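Local coordinates for protein MmcR (Streptomyces lavendulae, PDB 3GWZ) that transfers the methyl group of S-adenosyl-L-methionine to the 6-hydroxyl of demethylated mitomycins A and B, completing the methoxyquinone of the antibiotic, at residues L188-Q193 against L273-L278; A196-S201 against I363-R368. All coordinates share one frame; numbering follows the deposited sequence.

Helix 173-197, with the loop that follows it in contact 2, supplies one side of both contacts, and the other side comes from two strands of one seven-stranded sheet, 271-275 and 361-368, between which strand 302-308 runs. The contact centres lie about 12 Å apart, and they touch where Leu-273 CD2 packs on Phe-200 CZ at 4.1 Å. Contact 1 belongs to the cofactor pocket: Lys-275 hydrogen-bonds S-adenosyl-L-homocysteine, and the side chain of His-276 comes within about 3 Å of that of Asn-308, which binds the substrate. Contact 2 is further off: between nearest atoms, the side chain of Ile-363 lies about 12 Å from the bound cofactor product and about 8 Å from that of Lys-275.

Contact 1: residues L188-Q193 against L273-L278; sequences LTEAGQ and LIKHVL. With SAH (S-adenosyl-L-homocysteine), chain G.
Glu-190 sets its carboxylate against the edge of the His-276 ring and beside the amine of Lys-275, giving each a different oxygen. His-276 NE2 donates to Glu-190 OE2 over 2.6 Å; an N-H...O angle of 172° and an acceptor lying in the ring plane show a straight bond, taken on the syn lone pair. Carboxylate and ring are nearly coplanar, 27° apart. The other oxygen, Glu-190 OE1, forms a salt bridge with Lys-275 NZ at 2.8 Å, met almost end-on to its C-O bond. Bends at chi3 and chi4 turn the Lys-275 amine so that NZ also donates to OXT of S-adenosyl-L-homocysteine at 2.7 Å. Ser-187 OG is a further partner of NZ, and the amine thus links helix 173-197 to the ligand's carboxylate. The backbone takes part as well: the ligand's amino N donates to Lys-275 O at 2.9 Å. The second ring nitrogen, His-276 ND1, is hydrogen-bonded to Asp-307 OD1, so both ring nitrogens are held and the rotation of the imidazole is fixed. This buried polar network at the end of strand 271-275 forms the amino-acid end of the cofactor site in a class I, Rossmann-like methyltransferase.

Contact 2: residues A196-S201 against I363-R368; sequences AAYDFS and IVEIRR
Tyr-198, the first residue past helix 173-197, reaches to strand 361-368 and buries more surface than any other residue here. From CB, which points toward the strand, CG stands anti to the backbone N (chi1 -171°), which carries the ring toward Glu-365. Along one edge CD2 lies 3.4 Å above the plane of the Phe-200 ring, over its centre, so that this edge rests on the phenylalanine face. On the other edge CE1 comes to 3.6 Å from Glu-365 OE2. At the tip the hydroxyl OH donates to Glu-365 OE2 over 2.7 Å. This oxygen lies near the plane of the tyrosine ring, but the two flat groups stand almost perpendicular, 88° apart, and the hydroxyl meets the carboxylate from above its plane, 41° out of it. Glu-365 reaches the phenol with an extended chain, while its other oxygen, OE1, forms a salt bridge with Arg-352 NE of strand 348-355. With one oxygen given to each partner, the buried carboxylate is held at both oxygens, and the nearby guanidinium would be expected to favour its ionised form. One residue earlier, at the last helical position, Ala-197 CB touches Ile-363 CD1 at 3.9 Å, adding an apolar contact beside the polar one. Tyr-198 also rests on Leu-304 and Leu-354, from the strands 302-308 and 348-355 that flank strand 361-368, so the exit from helix 173-197 packs across three neighbouring strands of the methyltransferase sheet.

Contact 1: residues L188-Q193 against L273-L278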
# COMPACT_ATOMS: atom_id res chain seq x y z
N LEU A 188 -12.65 -3.78 14.60
CA LEU A 188 -12.09 -2.44 14.67
C LEU A 188 -13.19 -1.37 14.58
O LEU A 188 -13.16 -0.38 15.30
CB LEU A 188 -11.05 -2.23 13.58
CG LEU A 188 -9.65 -2.69 14.00
CD1 LEU A 188 -8.76 -2.94 12.78
CD2 LEU A 188 -9.02 -1.65 14.93
N THR A 189 -14.16 -1.59 13.71
CA THR A 189 -15.25 -0.65 13.56
C THR A 189 -16.16 -0.64 14.79
O THR A 189 -16.48 0.41 15.34
CB THR A 189 -16.09 -0.96 12.30
OG1 THR A 189 -15.23 -0.97 11.16
CG2 THR A 189 -17.19 0.08 12.12
N GLU A 190 -16.55 -1.84 15.21
CA GLU A 190 -17.45 -1.98 16.35
C GLU A 190 -16.83 -1.47 17.64
O GLU A 190 -17.55 -1.03 18.53
CB GLU A 190 -17.84 -3.45 16.53
CG GLU A 190 -18.62 -4.02 15.38
CD GLU A 190 -18.86 -5.51 15.53
OE1 GLU A 190 -18.01 -6.19 16.16
OE2 GLU A 190 -19.89 -5.99 15.02
N ALA A 191 -15.51 -1.56 17.74
CA ALA A 191 -14.82 -1.28 19.00
C ALA A 191 -15.04 0.17 19.43
O ALA A 191 -15.40 0.43 20.57
CB ALA A 191 -13.32 -1.59 18.90
N GLY A 192 -14.81 1.10 18.51
CA GLY A 192 -15.07 2.51 18.76
C GLY A 192 -16.52 2.78 19.12
O GLY A 192 -16.81 3.60 20.00
N GLN A 193 -17.43 2.09 18.44
CA GLN A 193 -18.86 2.23 18.70
C GLN A 193 -19.20 1.79 20.12
O GLN A 193 -19.92 2.49 20.84
CB GLN A 193 -19.70 1.42 17.70
CG GLN A 193 -19.71 1.98 16.29
CD GLN A 193 -20.21 0.98 15.27
OE1 GLN A 193 -20.47 -0.19 15.59
NE2 GLN A 193 -20.34 1.42 14.02
N LEU A 273 -17.12 -8.64 29.04
CA LEU A 273 -17.58 -8.37 27.69
C LEU A 273 -17.47 -9.64 26.87
O LEU A 273 -16.52 -10.40 27.03
CB LEU A 273 -16.75 -7.26 27.04
CG LEU A 273 -16.84 -5.85 27.66
CD1 LEU A 273 -15.97 -5.77 28.89
CD2 LEU A 273 -16.41 -4.81 26.65
N ILE A 274 -18.46 -9.89 26.02
CA ILE A 274 -18.45 -11.07 25.16
C ILE A 274 -19.13 -10.71 23.83
O ILE A 274 -20.34 -10.59 23.75
CB ILE A 274 -19.10 -12.29 25.86
CG1 ILE A 274 -18.91 -13.57 25.04
CG2 ILE A 274 -20.58 -12.05 26.17
CD1 ILE A 274 -19.14 -14.85 25.86
N LYS A 275 -18.31 -10.49 22.81
CA LYS A 275 -18.79 -9.91 21.56
C LYS A 275 -18.60 -10.91 20.43
O LYS A 275 -17.49 -11.38 20.21
CB LYS A 275 -18.02 -8.62 21.24
CG LYS A 275 -18.35 -8.00 19.90
CD LYS A 275 -17.86 -6.55 19.79
CE LYS A 275 -16.36 -6.45 19.47
NZ LYS A 275 -16.03 -6.88 18.07
N HIS A 276 -19.70 -11.22 19.72
CA HIS A 276 -19.69 -12.13 18.59
C HIS A 276 -19.08 -13.48 18.96
O HIS A 276 -18.36 -14.11 18.17
CB HIS A 276 -18.96 -11.52 17.39
CG HIS A 276 -19.65 -10.31 16.83
ND1 HIS A 276 -21.01 -10.24 16.67
CD2 HIS A 276 -19.16 -9.13 16.39
CE1 HIS A 276 -21.34 -9.07 16.16
NE2 HIS A 276 -20.23 -8.37 15.97
N VAL A 277 -19.38 -13.93 20.18
CA VAL A 277 -18.93 -15.24 20.62
C VAL A 277 -20.13 -16.16 20.76
O VAL A 277 -20.16 -17.25 20.19
CB VAL A 277 -18.12 -15.16 21.94
CG1 VAL A 277 -18.01 -16.56 22.59
CG2 VAL A 277 -16.74 -14.59 21.67
N LEU A 278 -21.15 -15.72 21.51
CA LEU A 278 -22.26 -16.61 21.82
C LEU A 278 -22.98 -17.08 20.56
O LEU A 278 -23.52 -18.17 20.54
CB LEU A 278 -23.24 -15.96 22.80
CG LEU A 278 -22.61 -15.65 24.15
CD1 LEU A 278 -23.64 -15.03 25.09
CD2 LEU A 278 -22.00 -16.91 24.77
N SAH G . -14.66 -11.05 20.29
CA SAH G . -13.89 -10.99 19.00
CB SAH G . -13.80 -12.33 18.26
CG SAH G . -15.14 -12.98 17.86
SD SAH G . -14.90 -14.47 16.89
C SAH G . -14.51 -9.96 18.10
O SAH G . -13.87 -9.52 17.14
OXT SAH G . -15.65 -9.52 18.32
C5' SAH G . -15.07 -15.70 18.17
C4' SAH G . -13.78 -15.95 18.98
O4' SAH G . -13.93 -16.99 19.96
C3' SAH G . -12.54 -16.33 18.17
O3' SAH G . -11.56 -15.28 18.29
C2' SAH G . -12.00 -17.61 18.81
O2' SAH G . -10.57 -17.62 18.98
C1' SAH G . -12.63 -17.58 20.18
N9 SAH G . -12.84 -18.90 20.81
C8 SAH G . -13.44 -19.97 20.24
N7 SAH G . -13.49 -21.01 21.11
C5 SAH G . -12.92 -20.59 22.27
C6 SAH G . -12.67 -21.17 23.60
N6 SAH G . -13.04 -22.45 23.84
N1 SAH G . -12.05 -20.39 24.53
C2 SAH G . -11.68 -19.13 24.27
N3 SAH G . -11.89 -18.53 23.07
C4 SAH G . -12.50 -19.20 22.06

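Contact 2: residues A196-S201 against I363-R368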
# COMPACT_ATOMS: atom_id res chain seq x y z
N ALA A 196 -18.05 4.12 22.83
CA ALA A 196 -18.76 5.39 22.84
C ALA A 196 -20.20 5.21 23.32
O ALA A 196 -20.85 6.17 23.73
CB ALA A 196 -18.74 6.02 21.45
N ALA A 197 -20.69 3.98 23.28
CA ALA A 197 -22.10 3.71 23.58
C ALA A 197 -22.35 3.23 25.00
O ALA A 197 -23.50 3.17 25.44
CB ALA A 197 -22.67 2.70 22.58
N TYR A 198 -21.29 2.91 25.73
CA TYR A 198 -21.45 2.40 27.08
C TYR A 198 -20.53 3.14 28.04
O TYR A 198 -19.34 3.28 27.78
CB TYR A 198 -21.17 0.90 27.15
CG TYR A 198 -21.53 0.27 28.48
CD1 TYR A 198 -22.82 -0.18 28.74
CD2 TYR A 198 -20.58 0.13 29.49
CE1 TYR A 198 -23.16 -0.74 29.95
CE2 TYR A 198 -20.90 -0.42 30.70
CZ TYR A 198 -22.20 -0.86 30.93
OH TYR A 198 -22.53 -1.43 32.14
N ASP A 199 -21.10 3.59 29.15
CA ASP A 199 -20.34 4.32 30.16
C ASP A 199 -19.58 3.38 31.09
O ASP A 199 -20.14 2.83 32.03
CB ASP A 199 -21.29 5.21 30.98
CG ASP A 199 -20.54 6.21 31.85
OD1 ASP A 199 -19.31 6.08 31.99
OD2 ASP A 199 -21.20 7.12 32.40
N PHE A 200 -18.29 3.21 30.82
CA PHE A 200 -17.44 2.32 31.61
C PHE A 200 -16.78 3.04 32.78
O PHE A 200 -15.93 2.46 33.46
CB PHE A 200 -16.32 1.71 30.74
CG PHE A 200 -16.81 0.75 29.67
CD1 PHE A 200 -16.91 -0.60 29.94
CD2 PHE A 200 -17.14 1.21 28.41
CE1 PHE A 200 -17.35 -1.49 28.96
CE2 PHE A 200 -17.57 0.34 27.43
CZ PHE A 200 -17.68 -1.02 27.71
N SER A 201 -17.14 4.31 33.01
CA SER A 201 -16.41 5.15 33.97
C SER A 201 -16.41 4.62 35.41
O SER A 201 -15.55 4.97 36.21
CB SER A 201 -16.92 6.59 33.94
OG SER A 201 -18.27 6.64 34.37
N ILE A 363 -25.92 -3.90 22.40
CA ILE A 363 -25.24 -4.20 23.65
C ILE A 363 -26.31 -4.61 24.65
O ILE A 363 -27.17 -3.81 24.99
CB ILE A 363 -24.49 -2.96 24.20
CG1 ILE A 363 -23.39 -2.53 23.25
CG2 ILE A 363 -23.90 -3.26 25.59
CD1 ILE A 363 -22.94 -1.09 23.44
N VAL A 364 -26.26 -5.85 25.12
CA VAL A 364 -27.21 -6.29 26.13
C VAL A 364 -26.52 -6.29 27.49
O VAL A 364 -25.63 -7.09 27.74
CB VAL A 364 -27.78 -7.67 25.81
CG1 VAL A 364 -28.85 -8.05 26.82
CG2 VAL A 364 -28.36 -7.68 24.40
N GLU A 365 -26.92 -5.35 28.35
CA GLU A 365 -26.34 -5.25 29.68
C GLU A 365 -27.06 -6.18 30.65
O GLU A 365 -28.28 -6.14 30.77
CB GLU A 365 -26.40 -3.81 30.20
CG GLU A 365 -25.84 -3.67 31.62
CD GLU A 365 -26.01 -2.27 32.19
OE1 GLU A 365 -27.07 -1.66 31.96
OE2 GLU A 365 -25.08 -1.79 32.86
N ILE A 366 -26.28 -6.99 31.36
CA ILE A 366 -26.80 -8.11 32.12
C ILE A 366 -26.23 -8.13 33.55
O ILE A 366 -25.06 -7.80 33.76
CB ILE A 366 -26.48 -9.45 31.39
CG1 ILE A 366 -27.24 -9.51 30.06
CG2 ILE A 366 -26.78 -10.65 32.26
CD1 ILE A 366 -26.48 -10.25 28.97
N ARG A 367 -27.05 -8.52 34.52
CA ARG A 367 -26.58 -8.64 35.90
C ARG A 367 -27.00 -9.98 36.46
O ARG A 367 -27.80 -10.69 35.86
CB ARG A 367 -27.15 -7.51 36.77
CG ARG A 367 -28.67 -7.51 36.85
CD ARG A 367 -29.17 -6.48 37.86
NE ARG A 367 -30.62 -6.47 37.94
CZ ARG A 367 -31.33 -7.22 38.79
NH1 ARG A 367 -30.70 -8.03 39.63
NH2 ARG A 367 -32.65 -7.15 38.79
N ARG A 368 -26.45 -10.34 37.62
CA ARG A 368 -26.85 -11.58 38.27
C ARG A 368 -28.28 -11.45 38.80
O ARG A 368 -28.69 -10.39 39.26
CB ARG A 368 -25.90 -11.94 39.41
CG ARG A 368 -24.57 -12.49 38.93
CD ARG A 368 -23.61 -12.66 40.10
NE ARG A 368 -24.17 -13.54 41.11
CZ ARG A 368 -23.80 -13.54 42.39
NH1 ARG A 368 -22.87 -12.69 42.81
NH2 ARG A 368 -24.36 -14.38 43.24